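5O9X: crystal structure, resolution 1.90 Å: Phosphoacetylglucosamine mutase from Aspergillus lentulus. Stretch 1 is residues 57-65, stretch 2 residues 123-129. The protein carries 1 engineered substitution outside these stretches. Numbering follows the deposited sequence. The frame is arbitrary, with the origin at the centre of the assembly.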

# COMPACT_ATOMS: atom_id res chain seq x y z
N LEU A 57 -21.72 6.50 9.64
CA LEU A 57 -21.10 5.63 10.63
C LEU A 57 -21.17 6.23 12.03
O LEU A 57 -20.23 6.09 12.81
CB LEU A 57 -19.69 5.20 10.18
CG LEU A 57 -19.67 4.38 8.88
CD1 LEU A 57 -18.22 4.06 8.47
CD2 LEU A 57 -20.42 3.06 9.01
N SER A 58 -22.29 6.93 12.30
CA SER A 58 -22.64 7.51 13.64
C SER A 58 -21.52 8.33 14.29
O SER A 58 -21.30 8.25 15.51
CB SER A 58 -23.11 6.41 14.64
OG SER A 58 -24.00 5.44 14.08
N GLY A 59 -20.83 9.11 13.46
CA GLY A 59 -19.80 10.08 13.88
C GLY A 59 -18.43 9.49 14.16
O GLY A 59 -17.63 10.09 14.89
N GLN A 60 -18.13 8.32 13.58
CA GLN A 60 -16.80 7.70 13.73
C GLN A 60 -15.83 8.52 12.89
O GLN A 60 -16.22 9.14 11.92
CB GLN A 60 -16.80 6.23 13.31
CG GLN A 60 -17.21 5.24 14.43
CD GLN A 60 -17.25 3.81 13.95
OE1 GLN A 60 -17.95 3.49 13.01
NE2 GLN A 60 -16.48 2.95 14.57
N TRP A 61 -14.60 8.64 13.37
CA TRP A 61 -13.56 9.35 12.65
C TRP A 61 -13.31 8.69 11.30
O TRP A 61 -13.08 7.47 11.18
CB TRP A 61 -12.29 9.40 13.52
CG TRP A 61 -12.48 10.28 14.69
CD1 TRP A 61 -12.90 9.92 15.94
CD2 TRP A 61 -12.25 11.71 14.73
NE1 TRP A 61 -12.94 11.06 16.76
CE2 TRP A 61 -12.55 12.15 16.05
CE3 TRP A 61 -11.80 12.65 13.78
CZ2 TRP A 61 -12.45 13.49 16.44
CZ3 TRP A 61 -11.67 13.99 14.17
CH2 TRP A 61 -12.01 14.40 15.50
N ILE A 62 -13.40 9.51 10.27
CA ILE A 62 -12.98 9.07 8.90
C ILE A 62 -11.64 9.80 8.54
O ILE A 62 -11.48 10.98 8.85
CB ILE A 62 -14.09 9.48 7.93
CG1 ILE A 62 -15.39 8.65 8.22
CG2 ILE A 62 -13.70 9.30 6.44
CD1 ILE A 62 -15.17 7.13 8.18
N GLY A 63 -10.72 9.13 7.82
CA GLY A 63 -9.41 9.82 7.55
C GLY A 63 -9.40 10.24 6.09
O GLY A 63 -10.09 9.59 5.20
N VAL A 64 -8.64 11.30 5.80
CA VAL A 64 -8.34 11.67 4.44
C VAL A 64 -6.81 11.84 4.36
O VAL A 64 -6.27 12.57 5.13
CB VAL A 64 -9.01 13.02 4.06
CG1 VAL A 64 -8.68 13.35 2.61
CG2 VAL A 64 -10.54 12.91 4.14
N MET A 65 -6.16 11.14 3.44
CA MET A 65 -4.70 11.31 3.27
C MET A 65 -4.50 12.01 1.93
O MET A 65 -5.01 11.52 0.90
CB MET A 65 -4.03 9.92 3.21
CG MET A 65 -2.50 10.00 3.02
SD MET A 65 -1.69 10.70 4.47
CE MET A 65 -0.07 10.96 3.77
N GLU A 123 -28.17 14.69 11.65
CA GLU A 123 -28.00 15.26 13.00
C GLU A 123 -26.79 14.57 13.67
O GLU A 123 -26.31 15.02 14.70
CB GLU A 123 -29.31 15.10 13.84
CG GLU A 123 -29.66 13.67 14.24
CD GLU A 123 -30.65 12.91 13.31
OE1 GLU A 123 -30.67 13.09 12.07
OE2 GLU A 123 -31.41 12.07 13.84
N ASN A 124 -26.35 13.44 13.12
CA ASN A 124 -25.13 12.77 13.63
C ASN A 124 -23.91 13.75 13.52
O ASN A 124 -23.86 14.62 12.64
CB ASN A 124 -24.88 11.41 12.91
CG ASN A 124 -25.89 10.32 13.31
OD1 ASN A 124 -26.63 10.47 14.28
ND2 ASN A 124 -25.90 9.22 12.57
N PRO A 125 -22.98 13.70 14.48
CA PRO A 125 -21.77 14.49 14.22
C PRO A 125 -20.96 13.90 13.03
O PRO A 125 -21.15 12.76 12.64
CB PRO A 125 -21.02 14.40 15.55
CG PRO A 125 -21.47 13.13 16.19
CD PRO A 125 -22.94 13.04 15.79
N ALA A 126 -20.14 14.73 12.41
CA ALA A 126 -19.15 14.23 11.45
C ALA A 126 -17.79 14.57 12.03
O ALA A 126 -17.58 15.73 12.47
CB ALA A 126 -19.34 14.92 10.11
N ARG A 127 -16.88 13.57 12.02
CA ARG A 127 -15.53 13.75 12.56
C ARG A 127 -14.50 13.24 11.49
O ARG A 127 -14.58 12.10 11.06
CB ARG A 127 -15.40 12.99 13.90
CG ARG A 127 -16.28 13.60 15.03
CD ARG A 127 -16.02 12.86 16.33
NE ARG A 127 -16.93 13.30 17.40
CZ ARG A 127 -18.09 12.70 17.70
NH1 ARG A 127 -18.51 11.61 17.05
NH2 ARG A 127 -18.83 13.19 18.69
N VAL A 128 -13.64 14.14 11.02
CA VAL A 128 -12.68 13.84 9.94
C VAL A 128 -11.26 14.21 10.42
O VAL A 128 -11.05 15.25 10.98
CB VAL A 128 -13.11 14.50 8.62
CG1 VAL A 128 -12.09 14.32 7.47
CG2 VAL A 128 -14.49 13.96 8.21
N VAL A 129 -10.29 13.33 10.21
CA VAL A 129 -8.86 13.64 10.56
C VAL A 129 -8.05 13.50 9.22
O VAL A 129 -8.31 12.57 8.42
CB VAL A 129 -8.37 12.71 11.74
CG1 VAL A 129 -8.58 11.23 11.44
CG2 VAL A 129 -6.86 12.92 12.06

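What joins the two backbones? They run parallel, and the hydrogen bonds alternate between strands: Ile62 N donates to Arg127 O (3.0 Å), Val129 N to Ile62 O (3.0 Å) and Val64 N to Val129 O (2.9 Å). Weaker CA-H...O contacts fill in between, such as Gly63 CA to Val129 O at 3.1 Å.

How does Arg127 serve two partners at once? Its extended side chain, with chi2 and chi3 both t, carries NH1 to Gly59 O for a 2.8 Å hydrogen bond, while NE is satisfied elsewhere in the structure. Nearer the backbone, Arg127 CB sits 3.5 Å from the centroid of the Trp61 six-membered ring, almost on the ring normal, so an aliphatic CH meets the aromatic face.

Which apolar groups pack? On the Trp61 side of the sheet, Trp61 CE3 lies 4.0 Å from Val129 CB; Val64 CG2 meets Val128 CG1 at 3.9 Å. These buried valines suit a strand, being beta-branched and apolar.

Why glycine at 59? Its positive phi, within a type I' turn from Leu57 to Gln60, favours glycine, and a CB there would clash with Arg127 NH1 and Pro125 CG. The bare CA of Gly59 approaches Pro125 O to 3.2 Å, a bent CA-H...O contact; this buried carbonyl has no hydrogen-bond partner in the model.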